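Local coordinates for protein peptidylprolyl Isomerase (Naegleria fowleri, PDB 6B4P) that probably catalyses the cis-trans isomerisation of peptide bonds preceding proline, as an FKBP-type peptidylprolyl isomerase, at residues V44-T49 with R77-G82; K54-S59 with L117-E122. All coordinates share one frame; numbering follows the deposited sequence.

Interaction 1. Residues V44-T49 with R77-G82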
ATOM      1  N   VAL A  44      -0.163   4.850   8.255  1.00 14.96           N
ATOM      2  CA  VAL A  44       0.849   4.601   7.235  1.00 13.04           C
ATOM      3  C   VAL A  44       1.316   5.913   6.632  1.00 14.02           C
ATOM      4  O   VAL A  44       0.565   6.890   6.541  1.00 16.60           O
ATOM      5  CB  VAL A  44       0.345   3.665   6.108  1.00 13.05           C
ATOM      6  CG1 VAL A  44      -0.079   2.292   6.661  1.00 14.01           C
ATOM      7  CG2 VAL A  44      -0.792   4.308   5.318  1.00 15.09           C
ATOM      8  N   HIS A  45       2.582   5.925   6.222  1.00 15.61           N
ATOM      9  CA  HIS A  45       3.083   6.925   5.297  1.00 16.67           C
ATOM     10  C   HIS A  45       3.270   6.245   3.954  1.00 15.64           C
ATOM     11  O   HIS A  45       3.730   5.099   3.893  1.00 16.51           O
ATOM     12  CB  HIS A  45       4.396   7.544   5.781  1.00 17.17           C
ATOM     13  CG  HIS A  45       4.207   8.836   6.506  1.00 17.74           C
ATOM     14  ND1 HIS A  45       3.413   9.850   6.014  1.00 19.54           N
ATOM     15  CD2 HIS A  45       4.706   9.284   7.683  1.00 21.78           C
ATOM     16  CE1 HIS A  45       3.432  10.868   6.856  1.00 21.07           C
ATOM     17  NE2 HIS A  45       4.207  10.549   7.878  1.00 26.34           N
ATOM     18  N   TYR A  46       2.911   6.942   2.876  1.00 12.74           N
ATOM     19  CA  TYR A  46       2.989   6.296   1.576  1.00 13.02           C
ATOM     20  C   TYR A  46       3.386   7.298   0.505  1.00 13.45           C
ATOM     21  O   TYR A  46       3.186   8.505   0.641  1.00 14.19           O
ATOM     22  CB  TYR A  46       1.654   5.648   1.187  1.00 14.95           C
ATOM     23  CG  TYR A  46       0.588   6.680   0.928  1.00 14.10           C
ATOM     24  CD1 TYR A  46       0.350   7.158  -0.360  1.00 15.35           C
ATOM     25  CD2 TYR A  46      -0.162   7.203   1.973  1.00 12.48           C
ATOM     26  CE1 TYR A  46      -0.615   8.134  -0.584  1.00 14.05           C
ATOM     27  CE2 TYR A  46      -1.123   8.176   1.760  1.00 14.47           C
ATOM     28  CZ  TYR A  46      -1.350   8.632   0.476  1.00 14.57           C
ATOM     29  OH  TYR A  46      -2.287   9.599   0.249  1.00 18.08           O
ATOM     30  N   THR A  47       3.929   6.762  -0.588  1.00 15.37           N
ATOM     31  CA  THR A  47       4.154   7.508  -1.823  1.00 15.04           C
ATOM     32  C   THR A  47       3.636   6.666  -2.980  1.00 13.50           C
ATOM     33  O   THR A  47       4.033   5.507  -3.130  1.00 16.45           O
ATOM     34  CB  THR A  47       5.635   7.839  -2.014  1.00 16.74           C
ATOM     35  OG1 THR A  47       6.101   8.648  -0.919  1.00 18.55           O
ATOM     36  CG2 THR A  47       5.848   8.613  -3.314  1.00 17.37           C
ATOM     37  N   GLY A  48       2.734   7.233  -3.775  1.00 13.96           N
ATOM     38  CA  GLY A  48       2.152   6.544  -4.915  1.00 14.64           C
ATOM     39  C   GLY A  48       2.701   7.094  -6.219  1.00 15.20           C
ATOM     40  O   GLY A  48       2.758   8.312  -6.417  1.00 15.92           O
ATOM     41  N   THR A  49       3.074   6.175  -7.114  1.00 14.42           N
ATOM     42  CA  THR A  49       3.564   6.507  -8.447  1.00 11.98           C
ATOM     43  C   THR A  49       2.887   5.624  -9.482  1.00 15.73           C
ATOM     44  O   THR A  49       2.448   4.515  -9.183  1.00 15.69           O
ATOM     45  CB  THR A  49       5.084   6.326  -8.560  1.00 22.76           C
ATOM     46  OG1 THR A  49       5.428   4.964  -8.286  1.00 30.61           O
ATOM     47  CG2 THR A  49       5.805   7.201  -7.565  1.00 19.84           C
ATOM     48  N   ARG A  77      -8.057  -2.743  -2.502  1.00 16.33           N
ATOM     49  CA  ARG A  77      -7.805  -4.105  -2.039  0.47 13.95           C
ATOM     50  C   ARG A  77      -6.316  -4.367  -1.850  1.00 15.91           C
ATOM     51  O   ARG A  77      -5.912  -5.069  -0.911  1.00 15.24           O
ATOM     52  CB  ARG A  77      -8.405  -5.104  -3.027  0.53 17.41           C
ATOM     53  CG  ARG A  77      -8.316  -6.544  -2.569  0.53 22.10           C
ATOM     54  CD  ARG A  77      -9.303  -7.404  -3.338  0.53 26.83           C
ATOM     55  NE  ARG A  77      -9.030  -7.423  -4.773  0.53 30.79           N
ATOM     56  CZ  ARG A  77      -8.496  -8.458  -5.413  0.53 32.84           C
ATOM     57  NH1 ARG A  77      -8.180  -9.558  -4.743  0.53 36.74           N
ATOM     58  NH2 ARG A  77      -8.282  -8.398  -6.722  0.53 29.49           N
ATOM     59  N   GLY A  78      -5.480  -3.820  -2.736  1.00 13.31           N
ATOM     60  CA  GLY A  78      -4.048  -4.020  -2.596  1.00 13.96           C
ATOM     61  C   GLY A  78      -3.485  -3.445  -1.312  1.00 11.50           C
ATOM     62  O   GLY A  78      -2.486  -3.950  -0.791  1.00 13.27           O
ATOM     63  N   TRP A  79      -4.106  -2.386  -0.783  1.00 12.26           N
ATOM     64  CA  TRP A  79      -3.684  -1.869   0.513  1.00 10.73           C
ATOM     65  C   TRP A  79      -4.179  -2.738   1.668  1.00 13.68           C
ATOM     66  O   TRP A  79      -3.423  -2.993   2.613  1.00 15.00           O
ATOM     67  CB  TRP A  79      -4.176  -0.436   0.703  1.00 12.38           C
ATOM     68  CG  TRP A  79      -3.292   0.623   0.129  1.00 10.81           C
ATOM     69  CD1 TRP A  79      -2.443   0.522  -0.947  1.00 14.94           C
ATOM     70  CD2 TRP A  79      -3.174   1.954   0.608  1.00 11.28           C
ATOM     71  NE1 TRP A  79      -1.812   1.728  -1.155  1.00 14.03           N
ATOM     72  CE2 TRP A  79      -2.247   2.623  -0.213  1.00 12.84           C
ATOM     73  CE3 TRP A  79      -3.772   2.656   1.667  1.00 12.83           C
ATOM     74  CZ2 TRP A  79      -1.899   3.958  -0.008  1.00 15.54           C
ATOM     75  CZ3 TRP A  79      -3.438   3.979   1.857  1.00 16.29           C
ATOM     76  CH2 TRP A  79      -2.504   4.617   1.024  1.00 17.14           C
ATOM     77  N   ASP A  80      -5.438  -3.188   1.634  1.00 14.24           N
ATOM     78  CA  ASP A  80      -5.903  -4.087   2.688  1.00 15.87           C
ATOM     79  C   ASP A  80      -5.042  -5.347   2.728  1.00 16.12           C
ATOM     80  O   ASP A  80      -4.576  -5.765   3.793  1.00 17.88           O
ATOM     81  CB  ASP A  80      -7.375  -4.449   2.469  1.00 15.72           C
ATOM     82  CG  ASP A  80      -8.338  -3.623   3.323  1.00 23.51           C
ATOM     83  OD1 ASP A  80      -7.914  -2.910   4.259  1.00 20.61           O
ATOM     84  OD2 ASP A  80      -9.552  -3.702   3.040  1.00 23.43           O
ATOM     85  N   LEU A  81      -4.799  -5.961   1.568  1.00 14.22           N
ATOM     86  CA  LEU A  81      -3.980  -7.172   1.552  1.00 13.24           C
ATOM     87  C   LEU A  81      -2.523  -6.853   1.837  1.00 14.33           C
ATOM     88  O   LEU A  81      -1.839  -7.597   2.553  1.00 16.69           O
ATOM     89  CB  LEU A  81      -4.095  -7.871   0.200  1.00 13.12           C
ATOM     90  CG  LEU A  81      -5.432  -8.491  -0.178  1.00 19.88           C
ATOM     91  CD1 LEU A  81      -5.375  -9.044  -1.594  1.00 23.09           C
ATOM     92  CD2 LEU A  81      -5.797  -9.584   0.819  1.00 22.90           C
ATOM     93  N   GLY A  82      -2.025  -5.754   1.277  1.00 13.76           N
ATOM     94  CA  GLY A  82      -0.608  -5.455   1.404  1.00 13.94           C
ATOM     95  C   GLY A  82      -0.223  -5.061   2.815  1.00 14.04           C
ATOM     96  O   GLY A  82       0.786  -5.533   3.347  1.00 14.92           O
TER
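In the FKBP fold an antiparallel sheet curls around a short helix, and here Trp79 of helix 77-84 reaches from that helix to Tyr46 and Val44 on strand 41-50. In FKBPs the equivalent tryptophan forms the floor of the proline-binding pocket, a role consistent with its place here. The indole directs the far rim of its six-membered ring at one face of the tyrosine: a T-shaped pair with centroids 5.0 Å apart and planes at 67°. Trp79 CH2 comes down over the ring 3.6 Å from Tyr46 CD2, off centre toward the rim, while Trp79 CZ2 lies 3.8 Å from Tyr46 CG. Tyr46 can offer this face because its CG sits between the backbone N and the carbonyl carbon (chi1 68°), which turns the side chain across the strand, its face toward the helix. At its far end the hydroxyl hydrogen-bonds with Asp57 and Arg62, which should limit the ring's movement. The contact is otherwise apolar and buried, with Ile121 of strand 117-126 touching both Val44 and Trp79. Val44 adds a looser touch beside the tyrosine, its methyl CG2 standing 4.4 Å from Trp79 CZ3.

Interaction 2. Residues K54-S59 with L117-E122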
ATOM      1  N   LYS A  54       6.097   8.302 -12.297  1.00 23.61           N
ATOM      2  CA  LYS A  54       5.527   9.614 -12.016  1.00 26.47           C
ATOM      3  C   LYS A  54       4.744   9.573 -10.713  1.00 21.05           C
ATOM      4  O   LYS A  54       3.764   8.829 -10.591  1.00 20.35           O
ATOM      5  CB  LYS A  54       4.616  10.058 -13.154  1.00 29.68           C
ATOM      6  N   LYS A  55       5.153  10.397  -9.757  1.00 21.79           N
ATOM      7  CA  LYS A  55       4.458  10.459  -8.476  1.00 17.33           C
ATOM      8  C   LYS A  55       3.105  11.133  -8.638  1.00 21.46           C
ATOM      9  O   LYS A  55       3.001  12.191  -9.267  1.00 28.29           O
ATOM     10  CB  LYS A  55       5.311  11.222  -7.461  1.00 22.26           C
ATOM     11  CG  LYS A  55       4.612  11.490  -6.136  1.00 27.36           C
ATOM     12  CD  LYS A  55       5.556  12.070  -5.080  1.00 31.78           C
ATOM     13  CE  LYS A  55       5.915  13.508  -5.383  1.00 41.39           C
ATOM     14  NZ  LYS A  55       6.643  14.133  -4.238  1.00 49.52           N
ATOM     15  N   PHE A  56       2.059  10.526  -8.066  1.00 16.81           N
ATOM     16  CA  PHE A  56       0.765  11.186  -8.050  1.00 19.26           C
ATOM     17  C   PHE A  56       0.306  11.617  -6.665  1.00 18.98           C
ATOM     18  O   PHE A  56      -0.572  12.475  -6.577  1.00 22.29           O
ATOM     19  CB  PHE A  56      -0.317  10.303  -8.705  1.00 19.67           C
ATOM     20  CG  PHE A  56      -0.537   8.974  -8.037  1.00 17.25           C
ATOM     21  CD1 PHE A  56      -1.420   8.851  -6.971  1.00 17.95           C
ATOM     22  CD2 PHE A  56       0.117   7.837  -8.498  1.00 17.83           C
ATOM     23  CE1 PHE A  56      -1.632   7.628  -6.373  1.00 15.71           C
ATOM     24  CE2 PHE A  56      -0.094   6.601  -7.905  1.00 17.34           C
ATOM     25  CZ  PHE A  56      -0.955   6.497  -6.829  1.00 16.07           C
ATOM     26  N   ASP A  57       0.901  11.093  -5.590  1.00 20.59           N
ATOM     27  CA  ASP A  57       0.414  11.402  -4.251  1.00 19.29           C
ATOM     28  C   ASP A  57       1.436  10.925  -3.231  1.00 19.51           C
ATOM     29  O   ASP A  57       2.106   9.913  -3.449  1.00 19.47           O
ATOM     30  CB  ASP A  57      -0.945  10.729  -4.005  1.00 23.67           C
ATOM     31  CG  ASP A  57      -1.530  11.047  -2.647  1.00 26.15           C
ATOM     32  OD1 ASP A  57      -1.213  12.112  -2.079  1.00 29.26           O
ATOM     33  OD2 ASP A  57      -2.323  10.215  -2.158  1.00 27.48           O
ATOM     34  N   SER A  58       1.556  11.662  -2.122  1.00 17.10           N
ATOM     35  CA  SER A  58       2.378  11.194  -1.012  1.00 16.70           C
ATOM     36  C   SER A  58       1.926  11.848   0.280  1.00 19.30           C
ATOM     37  O   SER A  58       1.755  13.071   0.337  1.00 23.17           O
ATOM     38  CB  SER A  58       3.860  11.493  -1.251  1.00 22.93           C
ATOM     39  OG  SER A  58       4.639  11.084  -0.138  1.00 23.55           O
ATOM     40  N   SER A  59       1.756  11.036   1.319  1.00 15.58           N
ATOM     41  CA  SER A  59       1.461  11.582   2.636  1.00 15.69           C
ATOM     42  C   SER A  59       2.657  12.305   3.218  1.00 21.62           C
ATOM     43  O   SER A  59       2.485  13.126   4.121  1.00 21.72           O
ATOM     44  CB  SER A  59       1.025  10.470   3.581  1.00 18.39           C
ATOM     45  OG  SER A  59       2.052   9.508   3.716  1.00 16.93           O
ATOM     46  N   LEU A 117      -0.649   0.689  -9.977  1.00 13.76           N
ATOM     47  CA  LEU A 117      -0.150   1.688  -9.044  1.00 12.79           C
ATOM     48  C   LEU A 117       1.029   1.117  -8.282  1.00 13.35           C
ATOM     49  O   LEU A 117       0.974  -0.028  -7.821  1.00 15.05           O
ATOM     50  CB  LEU A 117      -1.224   2.124  -8.035  1.00 13.93           C
ATOM     51  CG  LEU A 117      -2.531   2.623  -8.642  1.00 14.19           C
ATOM     52  CD1 LEU A 117      -3.489   2.994  -7.535  1.00 16.63           C
ATOM     53  CD2 LEU A 117      -2.290   3.809  -9.574  1.00 16.22           C
ATOM     54  N   MET A 118       2.082   1.920  -8.133  1.00 11.96           N
ATOM     55  CA  MET A 118       3.220   1.559  -7.297  1.00 12.96           C
ATOM     56  C   MET A 118       3.160   2.353  -5.997  1.00 13.53           C
ATOM     57  O   MET A 118       2.932   3.568  -6.021  1.00 16.06           O
ATOM     58  CB  MET A 118       4.534   1.850  -8.012  1.00 13.73           C
ATOM     59  CG  MET A 118       4.600   1.339  -9.443  1.00 14.63           C
ATOM     60  SD  MET A 118       4.393  -0.456  -9.603  1.00 14.62           S
ATOM     61  CE  MET A 118       5.784  -1.074  -8.672  1.00 15.36           C
ATOM     62  N   PHE A 119       3.377   1.686  -4.863  1.00 13.54           N
ATOM     63  CA  PHE A 119       3.346   2.386  -3.584  1.00 14.63           C
ATOM     64  C   PHE A 119       4.541   1.994  -2.737  1.00 13.73           C
ATOM     65  O   PHE A 119       4.805   0.802  -2.550  1.00 16.83           O
ATOM     66  CB  PHE A 119       2.075   2.085  -2.769  1.00 13.77           C
ATOM     67  CG  PHE A 119       0.836   2.777  -3.261  1.00 13.86           C
ATOM     68  CD1 PHE A 119       0.532   4.059  -2.855  1.00 14.77           C
ATOM     69  CD2 PHE A 119      -0.047   2.120  -4.099  1.00 12.41           C
ATOM     70  CE1 PHE A 119      -0.634   4.692  -3.285  1.00 15.43           C
ATOM     71  CE2 PHE A 119      -1.198   2.746  -4.541  1.00 13.56           C
ATOM     72  CZ  PHE A 119      -1.493   4.023  -4.131  1.00 14.84           C
ATOM     73  N   GLU A 120       5.226   2.994  -2.188  1.00 13.66           N
ATOM     74  CA  GLU A 120       6.046   2.799  -0.997  1.00 14.22           C
ATOM     75  C   GLU A 120       5.120   3.016   0.188  1.00 15.30           C
ATOM     76  O   GLU A 120       4.454   4.047   0.246  1.00 16.79           O
ATOM     77  CB  GLU A 120       7.205   3.793  -0.921  1.00 16.17           C
ATOM     78  CG  GLU A 120       8.294   3.605  -1.961  1.00 22.99           C
ATOM     79  CD  GLU A 120       9.612   4.212  -1.521  1.00 40.61           C
ATOM     80  OE1 GLU A 120       9.606   5.058  -0.599  1.00 43.28           O
ATOM     81  OE2 GLU A 120      10.656   3.830  -2.088  1.00 54.57           O
ATOM     82  N   ILE A 121       5.049   2.049   1.106  1.00 13.55           N
ATOM     83  CA  ILE A 121       4.206   2.150   2.297  1.00 13.35           C
ATOM     84  C   ILE A 121       5.048   1.835   3.522  1.00 15.27           C
ATOM     85  O   ILE A 121       5.766   0.828   3.546  1.00 15.37           O
ATOM     86  CB  ILE A 121       3.002   1.194   2.243  1.00 13.18           C
ATOM     87  CG1 ILE A 121       2.180   1.416   0.967  1.00 14.81           C
ATOM     88  CG2 ILE A 121       2.143   1.367   3.489  1.00 15.76           C
ATOM     89  CD1 ILE A 121       0.986   0.473   0.861  1.00 15.85           C
ATOM     90  N   GLU A 122       4.991   2.706   4.521  1.00 14.84           N
ATOM     91  CA  GLU A 122       5.609   2.461   5.819  1.00 13.93           C
ATOM     92  C   GLU A 122       4.482   2.290   6.825  1.00 14.52           C
ATOM     93  O   GLU A 122       3.645   3.188   6.973  1.00 14.45           O
ATOM     94  CB  GLU A 122       6.527   3.606   6.241  1.00 15.12           C
ATOM     95  CG  GLU A 122       7.184   3.357   7.583  1.00 17.37           C
ATOM     96  CD  GLU A 122       8.124   4.474   7.998  1.00 26.95           C
ATOM     97  OE1 GLU A 122       8.138   5.521   7.321  1.00 33.72           O
ATOM     98  OE2 GLU A 122       8.849   4.307   9.006  1.00 27.98           O
TER
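Phe56, on the strand 55-58 of the curled FKBP sheet, reaches past strand 41-50 to meet Leu117 and Phe119 on strand 117-126. Strands 55-58 and 117-126 both pair with 41-50, so their contact is made by side chains across the strand between them. Phe56 and Asp57 both face Gly48 in a classic beta bulge, a local feature of the pairing between 55-58 and 41-50. The aromatic part is an offset edge-to-face pair: the Phe56 edge is turned toward the face of Phe119, with planes at 86° and centroids 5.7 Å apart. Its closest atoms are Phe56 CZ and Phe119 CZ, 3.7 Å apart, and Phe119 CE1 follows at 4.0 Å from the same Phe56 CZ. Phe119 is also in an edge-to-face pair with Trp79, which ties it to the helix inside the sheet. Polar groups of 54-59 look to other partners: Asp57 makes a salt bridge with Arg62, while Ser58 OG, at the N-cap of helix 59-62, bonds to Leu60 N. The aliphatic part falls to Leu117, whose CD2 methyl is the branch that touches the phenyl ring. Leu110 and Ile111 from a loop also touch Phe56; within the contact itself, Leu117 CD2 lies 3.9 Å from Phe56 CE2.

Overall arrangement
Both contacts are buried and apolar, and both turn on an edge-to-face aromatic pair, nearly perpendicular in interaction 2 and more tilted in interaction 1, but they sit at different depths. Interaction 1 lies almost at the centre of the chain and joins sheet to helix; interaction 2, whose centre lies about 8 Å from that of interaction 1, joins two strands across 41-50, and its Phe56 is partly exposed. Strand 41-50 thus contributes a face to the first and separates the partners of the second. Polar bonds link the two: Tyr46 OH lies 2.5 Å from Asp57 OD2, and His45 ND1 is 2.7 Å from Ser59 OG, both probable hydrogen bonds. The row of rings runs on from one contact into the other.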